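Local coordinates for protein ofchtiv-allosamidin (Ostrinia furnacalis, PDB 6JMB) that probably hydrolyses the beta-1,4 linkages of chitin as a family 18 insect chitinase, and binds the inhibitor allosamidin in its active-site cleft, at residues Y92-M95 / E100-Q103; S166-A171 / Y193-A198; N228-W233 / L243-P248. All blocks are in the same frame, centred on the assembly; numbering follows the deposited sequence.

Contact 1 of 3, residues Y92-M95 / E100-Q103; sequences YSIM and EYRQ
Met-95 and Tyr-101 hold together two consecutive helices, 90-97 and 99-116, which follow each other after a very short turn in the connection between strands 77-83 and 120-124 of the family 18 barrel. The tight part is built round the carbonyl oxygen of Met-95. The CB of Tyr-101 comes within 3.4 Å of Met-95 O, and the CG of Arg-102 lies 3.5 Å from the same Met-95 O, two aliphatic carbons set against a backbone acceptor. Methionine suits this inner place because its unbranched chain can fold: with CG anti to the backbone N (chi1 173°) and further bends at chi2 and chi3, CG is laid 3.7 Å from Tyr-101 O, while the Met-95 and Arg-102 side chains cross at about a right angle, with SD near Arg-102 CG. Leu-146 of helix 138-154 and Ile-43 of strand 35-43 also touch the buried Met-95.

The other side is looser and partly open to solvent. Here Ile-94 and the Tyr-101 ring run side by side, pointing the same way, and meet by CG2 and CE2 at 4.1 Å, while Ile-94 O lies in the ring plane at its edge, 3.9 Å from Tyr-101 CD2. A tyrosine fits such a border: one edge of its ring lies along a neighbour while the residue stays partly exposed. Arg-102 takes its charged end away to a salt bridge with Glu-149, and its NH1 bonds to Ala-96 O. With no hydrogen bond between segments 92-95 and 100-103 themselves, their cohesion rests on shape and dispersion, the arginine lending methylenes here and its polar grip to the residues around.

Contact 2 of 3, residues S166-A171 / Y193-A198; sequences SAVEEA and YDMHGA. With AMI (allosamizoline), chain C.
Asp-194 OD2 accepts a hydrogen bond of 2.6 Å from O6 of allosamizoline, the shortest polar link here. Asp-194 and Tyr-193 close the Met-Thr-Tyr-Asp motif familiar in family 18 chitinases, which follows strand 187-190 of the TIM barrel, where the loops beyond the strands line the substrate cleft. The other carboxylate oxygen, OD1, is gripped by Arg-252 and Tyr-250, so Asp-194 is held on both oxygens, which should hold its orientation toward the hydroxymethyl group of allosamizoline. Asn-206 also binds the Asp-194 backbone N.

Tyr-193 reaches the same ligand from a different direction. With CG between the backbone N and the carbonyl carbon (chi1 38°), a crowded position, the ring extends so that its hydroxyl lies 3.1 Å from C9 of allosamizoline, and Tyr-193 OH gives a weak hydrogen bond to O7 at 3.5 Å. O7 lies at the ring edge, near its plane. Pro-248, Met-343 and Trp-345 pack on the ring, for which a large aromatic side chain is well suited. Were the ring cut back to an alanine here, O7 would probably lose its weak hydroxyl partner and a gap would open beside Pro-248 and Trp-345.

Behind this polar front, segment 166-171, which follows strand 160-165, touches segment 193-198 through apolar side chains alone. Ala-167, with its single methyl, meets only the end of the methionine, its CB 3.9 Å from Met-195 CE. Val-168, the N-cap residue of helix 169-175, and Met-195 slide past each other in opposite directions. The bend of the methionine at chi2 (-78°) brings its sulfur alongside the valine, where Val-168 CG1 meets Met-195 SD at a close 3.5 Å.

Contact 3 of 3, residues N228-W233 / L243-P248; sequences NAVQYW and LVMGVP
This is a helix-on-strand contact in the wall of the family 18 TIM barrel, where helix 226-235 packs on the outer side of strand 243-256, to which it leads after a short connection. The segment axes run nearly antiparallel, at 166°, with a closest approach of 10.2 Å, a spacing filled by apolar side chains. Val-230 and Trp-233, three residues apart on the helix, face the strand together, and meet Leu-243 and Met-245, alternate residues that share one strand face.

Leu-243 places one methyl between two helix residues: its CD1 is 3.9 Å from Trp-233 CB and equally far from Val-230 O. Val-230, beta-branched, spreads two methyls over the strand. Its CG1 lies 4.2 Å from Leu-243 CD1, while CG2, anti to the carbonyl carbon, touches Met-245 CG at 3.9 Å and also meets its SD. The side chains of Val-230 and Met-245 cross at about a right angle, and the long methionine continues from there to Lys-330 and Tyr-333 of helix 324-336, bridging two neighbouring helices.

Trp-233 gives only its CB side to the strand. Its indole leads away and touches Ile-188 and Val-190 of the adjacent strand 187-190, and its NE1 donates a hydrogen bond to Ala-167 O. A tryptophan suits this place, since one residue covers a wide apolar area and still carries a donor for a backbone carbonyl. All four touching residues are buried and no hydrogen bond joins the two segments, so the chemistry implies that helix and strand are held by the hydrophobic effect and by complementary shape.

In the fold
The contacts come in series along the chain, all within the family 18 TIM barrel. Contact 1 lies apart, at the periphery, in the connection between strands 77-83 and 120-124; its centre is about 27 Å from that of contact 2 and about 28 Å from that of contact 3. Contacts 2 and 3 are neighbours, with centres about 11 Å apart, on the part of the barrel formed by strands 160-165, 187-190 and 243-256. They touch directly, and Glu-169 packs on Tyr-232. Helix 226-235 thus touches segment 166-171, which in turn packs against the loop whose Tyr-193 and Asp-194 contact allosamizoline.

Contact 1 of 3, residues Y92-M95 / E100-Q103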
loop_
_atom_site.group_PDB
_atom_site.type_symbol
_atom_site.label_atom_id
_atom_site.label_comp_id
_atom_site.label_asym_id
_atom_site.label_seq_id
_atom_site.Cartn_x
_atom_site.Cartn_y
_atom_site.Cartn_z
ATOM N N TYR A 92 6.218 -15.920 -9.341
ATOM C CA TYR A 92 5.075 -16.313 -8.518
ATOM C C TYR A 92 4.126 -17.205 -9.300
ATOM O O TYR A 92 3.581 -18.174 -8.755
ATOM C CB TYR A 92 4.363 -15.056 -7.982
ATOM C CG TYR A 92 5.281 -14.287 -7.069
ATOM C CD1 TYR A 92 6.188 -13.370 -7.582
ATOM C CD2 TYR A 92 5.306 -14.539 -5.707
ATOM C CE1 TYR A 92 7.082 -12.715 -6.761
ATOM C CE2 TYR A 92 6.194 -13.885 -4.876
ATOM C CZ TYR A 92 7.073 -12.973 -5.410
ATOM O OH TYR A 92 7.972 -12.328 -4.590
ATOM N N SER A 93 3.932 -16.897 -10.582
ATOM C CA SER A 93 3.111 -17.732 -11.451
ATOM C C SER A 93 3.691 -19.137 -11.566
ATOM O O SER A 93 2.967 -20.134 -11.455
ATOM C CB SER A 93 3.018 -17.063 -12.821
ATOM O OG SER A 93 2.240 -17.827 -13.722
ATOM N N ILE A 94 5.005 -19.234 -11.779
ATOM C CA ILE A 94 5.655 -20.542 -11.872
ATOM C C ILE A 94 5.563 -21.285 -10.545
ATOM O O ILE A 94 5.198 -22.465 -10.499
ATOM C CB ILE A 94 7.114 -20.376 -12.328
ATOM C CG1 ILE A 94 7.166 -19.844 -13.757
ATOM C CG2 ILE A 94 7.859 -21.701 -12.217
ATOM C CD1 ILE A 94 8.532 -19.305 -14.137
ATOM N N MET A 95 5.877 -20.602 -9.443
ATOM C CA MET A 95 5.870 -21.254 -8.136
ATOM C C MET A 95 4.483 -21.780 -7.793
ATOM O O MET A 95 4.328 -22.918 -7.333
ATOM C CB MET A 95 6.343 -20.270 -7.061
ATOM C CG MET A 95 6.220 -20.791 -5.624
ATOM S SD MET A 95 4.624 -20.492 -4.826
ATOM C CE MET A 95 4.695 -18.719 -4.570
ATOM N N GLU A 100 5.238 -28.921 -5.697
ATOM C CA GLU A 100 6.557 -28.993 -5.079
ATOM C C GLU A 100 7.104 -27.605 -4.783
ATOM O O GLU A 100 7.748 -27.388 -3.749
ATOM C CB GLU A 100 7.516 -29.740 -6.008
ATOM C CG GLU A 100 7.103 -31.177 -6.312
ATOM C CD GLU A 100 6.128 -31.299 -7.483
ATOM O OE1 GLU A 100 5.660 -30.262 -8.013
ATOM O OE2 GLU A 100 5.831 -32.449 -7.876
ATOM N N TYR A 101 6.864 -26.654 -5.686
ATOM C CA TYR A 101 7.349 -25.297 -5.472
ATOM C C TYR A 101 6.525 -24.585 -4.406
ATOM O O TYR A 101 7.072 -23.827 -3.597
ATOM C CB TYR A 101 7.330 -24.514 -6.783
ATOM C CG TYR A 101 8.273 -25.016 -7.858
ATOM C CD1 TYR A 101 9.294 -25.915 -7.563
ATOM C CD2 TYR A 101 8.138 -24.581 -9.169
ATOM C CE1 TYR A 101 10.157 -26.368 -8.554
ATOM C CE2 TYR A 101 8.995 -25.026 -10.165
ATOM C CZ TYR A 101 10.001 -25.916 -9.849
ATOM O OH TYR A 101 10.848 -26.352 -10.846
ATOM N N ARG A 102 5.211 -24.813 -4.384
ATOM C CA ARG A 102 4.397 -24.268 -3.299
ATOM C C ARG A 102 4.881 -24.771 -1.948
ATOM O O ARG A 102 5.001 -23.999 -0.991
ATOM C CB ARG A 102 2.929 -24.642 -3.500
ATOM C CG ARG A 102 2.269 -23.964 -4.681
ATOM C CD ARG A 102 0.751 -24.021 -4.576
ATOM N NE ARG A 102 0.234 -25.382 -4.422
ATOM C CZ ARG A 102 -0.215 -26.136 -5.421
ATOM N NH1 ARG A 102 -0.195 -25.685 -6.667
ATOM N NH2 ARG A 102 -0.682 -27.353 -5.175
ATOM N N GLN A 103 5.150 -26.074 -1.847
ATOM C CA GLN A 103 5.625 -26.627 -0.585
ATOM C C GLN A 103 6.963 -26.016 -0.197
ATOM O O GLN A 103 7.190 -25.686 0.975
ATOM C CB GLN A 103 5.735 -28.146 -0.700
ATOM C CG GLN A 103 6.243 -28.822 0.558
ATOM C CD GLN A 103 6.371 -30.326 0.392
ATOM O OE1 GLN A 103 7.323 -30.815 -0.217
ATOM N NE2 GLN A 103 5.411 -31.064 0.932
#

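Contact 2 of 3, residues S166-A171 / Y193-A198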
loop_
_atom_site.group_PDB
_atom_site.type_symbol
_atom_site.label_atom_id
_atom_site.label_comp_id
_atom_site.label_asym_id
_atom_site.label_seq_id
_atom_site.Cartn_x
_atom_site.Cartn_y
_atom_site.Cartn_z
ATOM N N SER A 166 -4.948 -5.729 -5.650
ATOM C CA SER A 166 -5.389 -4.613 -6.476
ATOM C C SER A 166 -6.838 -4.255 -6.154
ATOM O O SER A 166 -7.624 -5.085 -5.682
ATOM C CB SER A 166 -5.247 -4.952 -7.957
ATOM O OG SER A 166 -6.013 -6.102 -8.277
ATOM N N ALA A 167 -7.188 -2.993 -6.400
ATOM C CA ALA A 167 -8.377 -2.403 -5.793
ATOM C C ALA A 167 -9.619 -2.450 -6.679
ATOM O O ALA A 167 -10.640 -3.020 -6.286
ATOM C CB ALA A 167 -8.088 -0.965 -5.356
ATOM N N VAL A 168 -9.568 -1.833 -7.850
ATOM C CA VAL A 168 -10.791 -1.626 -8.620
ATOM C C VAL A 168 -11.223 -2.924 -9.285
ATOM O O VAL A 168 -10.413 -3.813 -9.559
ATOM C CB VAL A 168 -10.648 -0.481 -9.644
ATOM C CG1 VAL A 168 -10.274 0.830 -8.952
ATOM C CG2 VAL A 168 -9.653 -0.832 -10.735
ATOM N N GLU A 169 -12.525 -3.008 -9.563
ATOM C CA GLU A 169 -13.107 -4.205 -10.160
ATOM C C GLU A 169 -12.356 -4.671 -11.407
ATOM O O GLU A 169 -12.070 -5.862 -11.559
ATOM C CB GLU A 169 -14.584 -3.969 -10.466
ATOM C CG GLU A 169 -15.254 -5.192 -11.045
ATOM C CD GLU A 169 -16.755 -5.017 -11.169
ATOM O OE1 GLU A 169 -17.265 -3.947 -10.771
ATOM O OE2 GLU A 169 -17.421 -5.953 -11.660
ATOM N N GLU A 170 -12.051 -3.761 -12.331
ATOM C CA GLU A 170 -11.470 -4.222 -13.596
ATOM C C GLU A 170 -10.099 -4.845 -13.393
ATOM O O GLU A 170 -9.670 -5.697 -14.182
ATOM C CB GLU A 170 -11.416 -3.090 -14.619
ATOM C CG GLU A 170 -12.709 -2.400 -14.690
ATOM C CD GLU A 170 -12.679 -1.202 -13.770
ATOM O OE1 GLU A 170 -12.317 -1.396 -12.594
ATOM O OE2 GLU A 170 -13.181 -0.170 -14.148
ATOM N N ALA A 171 -9.399 -4.430 -12.341
ATOM C CA ALA A 171 -8.144 -5.088 -11.986
ATOM C C ALA A 171 -8.384 -6.382 -11.210
ATOM O O ALA A 171 -7.778 -7.420 -11.513
ATOM C CB ALA A 171 -7.256 -4.142 -11.172
ATOM N N TYR A 193 -5.218 2.950 -3.908
ATOM C CA TYR A 193 -4.393 4.070 -4.342
ATOM C C TYR A 193 -3.770 3.654 -5.668
ATOM O O TYR A 193 -4.086 2.590 -6.205
ATOM C CB TYR A 193 -3.360 4.474 -3.277
ATOM C CG TYR A 193 -2.752 3.311 -2.528
ATOM C CD1 TYR A 193 -1.851 2.453 -3.145
ATOM C CD2 TYR A 193 -3.087 3.063 -1.206
ATOM C CE1 TYR A 193 -1.289 1.386 -2.459
ATOM C CE2 TYR A 193 -2.528 2.005 -0.513
ATOM C CZ TYR A 193 -1.643 1.171 -1.149
ATOM O OH TYR A 193 -1.094 0.110 -0.465
ATOM N N ASP A 194 -2.894 4.505 -6.212
ATOM C CA ASP A 194 -2.410 4.324 -7.584
ATOM C C ASP A 194 -3.569 4.265 -8.576
ATOM O O ASP A 194 -3.475 3.627 -9.631
ATOM C CB ASP A 194 -1.505 3.097 -7.732
ATOM C CG ASP A 194 -0.356 3.110 -6.761
ATOM O OD1 ASP A 194 0.230 4.190 -6.553
ATOM O OD2 ASP A 194 -0.038 2.036 -6.208
ATOM N N MET A 195 -4.667 4.938 -8.233
ATOM C CA MET A 195 -5.833 4.951 -9.108
ATOM C C MET A 195 -5.513 5.649 -10.415
ATOM O O MET A 195 -5.993 5.242 -11.484
ATOM C CB MET A 195 -6.978 5.663 -8.396
ATOM C CG MET A 195 -7.440 4.949 -7.144
ATOM S SD MET A 195 -8.490 3.556 -7.572
ATOM C CE MET A 195 -8.715 2.784 -5.970
ATOM N N HIS A 196 -4.707 6.707 -10.334
ATOM C CA HIS A 196 -4.197 7.444 -11.470
ATOM C C HIS A 196 -2.765 7.838 -11.165
ATOM O O HIS A 196 -2.343 7.892 -10.007
ATOM C CB HIS A 196 -5.058 8.683 -11.733
ATOM C CG HIS A 196 -6.476 8.340 -12.035
ATOM N ND1 HIS A 196 -6.852 7.757 -13.226
ATOM C CD2 HIS A 196 -7.596 8.412 -11.277
ATOM C CE1 HIS A 196 -8.154 7.525 -13.206
ATOM N NE2 HIS A 196 -8.628 7.914 -12.037
ATOM N N GLY A 197 -2.016 8.099 -12.221
ATOM C CA GLY A 197 -0.617 8.436 -12.073
ATOM C C GLY A 197 -0.060 8.898 -13.396
ATOM O O GLY A 197 -0.782 9.005 -14.389
ATOM N N ALA A 198 1.247 9.150 -13.402
ATOM C CA ALA A 198 1.901 9.757 -14.558
ATOM C C ALA A 198 1.865 8.891 -15.814
ATOM O O ALA A 198 2.217 9.388 -16.891
ATOM C CB ALA A 198 3.336 10.120 -14.197
HETATM C C1 AMI C . 2.269 -0.901 -3.397
HETATM C C2 AMI C . 3.154 -2.182 -3.676
HETATM C C3 AMI C . 4.514 -1.693 -3.607
HETATM C C4 AMI C . 4.429 -0.196 -4.115
HETATM C C5 AMI C . 3.278 0.280 -3.362
HETATM C C6 AMI C . 2.659 1.604 -3.941
HETATM C C7 AMI C . 2.043 -2.400 -1.776
HETATM C C8 AMI C . 1.857 -4.430 -0.251
HETATM C C9 AMI C . 0.650 -2.254 0.361
HETATM N N2 AMI C . 2.855 -3.032 -2.730
HETATM N N7 AMI C . 1.520 -3.034 -0.559
HETATM O O3 AMI C . 5.386 -2.515 -4.381
HETATM O O4 AMI C . 5.538 0.622 -3.766
HETATM O O6 AMI C . 2.370 1.403 -5.310
HETATM O O7 AMI C . 1.735 -1.105 -2.069
#

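Contact 3 of 3, residues N228-W233 / L243-P248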
loop_
_atom_site.group_PDB
_atom_site.type_symbol
_atom_site.label_atom_id
_atom_site.label_comp_id
_atom_site.label_asym_id
_atom_site.label_seq_id
_atom_site.Cartn_x
_atom_site.Cartn_y
_atom_site.Cartn_z
ATOM N N ASN A 228 -15.613 2.933 -5.259
ATOM C CA ASN A 228 -15.945 1.852 -6.183
ATOM C C ASN A 228 -15.187 0.578 -5.835
ATOM O O ASN A 228 -15.752 -0.521 -5.884
ATOM C CB ASN A 228 -15.665 2.270 -7.625
ATOM C CG ASN A 228 -16.737 3.179 -8.191
ATOM O OD1 ASN A 228 -17.866 3.222 -7.695
ATOM N ND2 ASN A 228 -16.386 3.914 -9.231
ATOM N N ALA A 229 -13.917 0.710 -5.445
ATOM C CA ALA A 229 -13.113 -0.463 -5.121
ATOM C C ALA A 229 -13.611 -1.142 -3.854
ATOM O O ALA A 229 -13.765 -2.367 -3.816
ATOM C CB ALA A 229 -11.645 -0.064 -4.967
ATOM N N VAL A 230 -13.855 -0.363 -2.798
ATOM C CA VAL A 230 -14.335 -0.943 -1.545
ATOM C C VAL A 230 -15.673 -1.635 -1.759
ATOM O O VAL A 230 -15.887 -2.767 -1.307
ATOM C CB VAL A 230 -14.411 0.129 -0.444
ATOM C CG1 VAL A 230 -15.194 -0.406 0.759
ATOM C CG2 VAL A 230 -13.001 0.546 -0.024
ATOM N N GLN A 231 -16.589 -0.968 -2.464
ATOM C CA GLN A 231 -17.894 -1.572 -2.690
ATOM C C GLN A 231 -17.788 -2.813 -3.566
ATOM O O GLN A 231 -18.549 -3.766 -3.364
ATOM C CB GLN A 231 -18.876 -0.546 -3.256
ATOM C CG GLN A 231 -19.143 0.633 -2.317
ATOM C CD GLN A 231 -19.590 0.195 -0.937
ATOM O OE1 GLN A 231 -20.497 -0.626 -0.799
ATOM N NE2 GLN A 231 -18.947 0.736 0.098
ATOM N N TYR A 232 -16.842 -2.843 -4.514
ATOM C CA TYR A 232 -16.635 -4.070 -5.281
ATOM C C TYR A 232 -16.230 -5.224 -4.367
ATOM O O TYR A 232 -16.824 -6.310 -4.415
ATOM C CB TYR A 232 -15.594 -3.898 -6.397
ATOM C CG TYR A 232 -15.263 -5.270 -6.939
ATOM C CD1 TYR A 232 -16.184 -5.956 -7.718
ATOM C CD2 TYR A 232 -14.084 -5.921 -6.589
ATOM C CE1 TYR A 232 -15.930 -7.234 -8.167
ATOM C CE2 TYR A 232 -13.821 -7.206 -7.037
ATOM C CZ TYR A 232 -14.753 -7.853 -7.821
ATOM O OH TYR A 232 -14.501 -9.132 -8.259
ATOM N N TRP A 233 -15.215 -5.009 -3.525
ATOM C CA TRP A 233 -14.713 -6.092 -2.686
ATOM C C TRP A 233 -15.776 -6.575 -1.711
ATOM O O TRP A 233 -15.926 -7.785 -1.500
ATOM C CB TRP A 233 -13.410 -5.685 -1.991
ATOM C CG TRP A 233 -12.246 -5.811 -2.931
ATOM C CD1 TRP A 233 -11.795 -4.873 -3.818
ATOM C CD2 TRP A 233 -11.420 -6.969 -3.118
ATOM N NE1 TRP A 233 -10.730 -5.374 -4.539
ATOM C CE2 TRP A 233 -10.480 -6.655 -4.121
ATOM C CE3 TRP A 233 -11.378 -8.235 -2.521
ATOM C CZ2 TRP A 233 -9.519 -7.562 -4.547
ATOM C CZ3 TRP A 233 -10.418 -9.138 -2.946
ATOM C CH2 TRP A 233 -9.498 -8.795 -3.945
ATOM N N LEU A 243 -11.803 -6.626 5.417
ATOM C CA LEU A 243 -11.445 -5.630 4.413
ATOM C C LEU A 243 -10.723 -4.490 5.117
ATOM O O LEU A 243 -11.326 -3.751 5.903
ATOM C CB LEU A 243 -12.686 -5.116 3.687
ATOM C CG LEU A 243 -12.461 -4.471 2.308
ATOM C CD1 LEU A 243 -13.793 -4.280 1.606
ATOM C CD2 LEU A 243 -11.729 -3.135 2.366
ATOM N N VAL A 244 -9.438 -4.345 4.825
ATOM C CA VAL A 244 -8.615 -3.279 5.380
ATOM C C VAL A 244 -8.309 -2.320 4.239
ATOM O O VAL A 244 -7.745 -2.722 3.213
ATOM C CB VAL A 244 -7.336 -3.834 6.021
ATOM C CG1 VAL A 244 -6.519 -2.711 6.638
ATOM C CG2 VAL A 244 -7.686 -4.879 7.079
ATOM N N MET A 245 -8.700 -1.065 4.402
ATOM C CA MET A 245 -8.694 -0.114 3.298
ATOM C C MET A 245 -7.351 0.600 3.221
ATOM O O MET A 245 -6.928 1.248 4.186
ATOM C CB MET A 245 -9.816 0.902 3.481
ATOM C CG MET A 245 -10.071 1.723 2.234
ATOM S SD MET A 245 -11.278 3.033 2.512
ATOM C CE MET A 245 -10.212 4.333 3.123
ATOM N N GLY A 246 -6.695 0.498 2.069
ATOM C CA GLY A 246 -5.405 1.143 1.900
ATOM C C GLY A 246 -5.523 2.646 1.723
ATOM O O GLY A 246 -6.482 3.160 1.140
ATOM N N VAL A 247 -4.523 3.354 2.246
ATOM C CA VAL A 247 -4.352 4.791 2.017
ATOM C C VAL A 247 -2.889 5.070 1.714
ATOM O O VAL A 247 -1.986 4.359 2.175
ATOM C CB VAL A 247 -4.800 5.635 3.234
ATOM C CG1 VAL A 247 -6.275 5.393 3.544
ATOM C CG2 VAL A 247 -3.929 5.334 4.458
ATOM N N PRO A 248 -2.629 6.108 0.912
ATOM C CA PRO A 248 -1.243 6.420 0.536
ATOM C C PRO A 248 -0.627 7.532 1.373
ATOM O O PRO A 248 -1.280 8.539 1.660
ATOM C CB PRO A 248 -1.393 6.881 -0.917
ATOM C CG PRO A 248 -2.733 7.600 -0.911
ATOM C CD PRO A 248 -3.605 6.885 0.117
#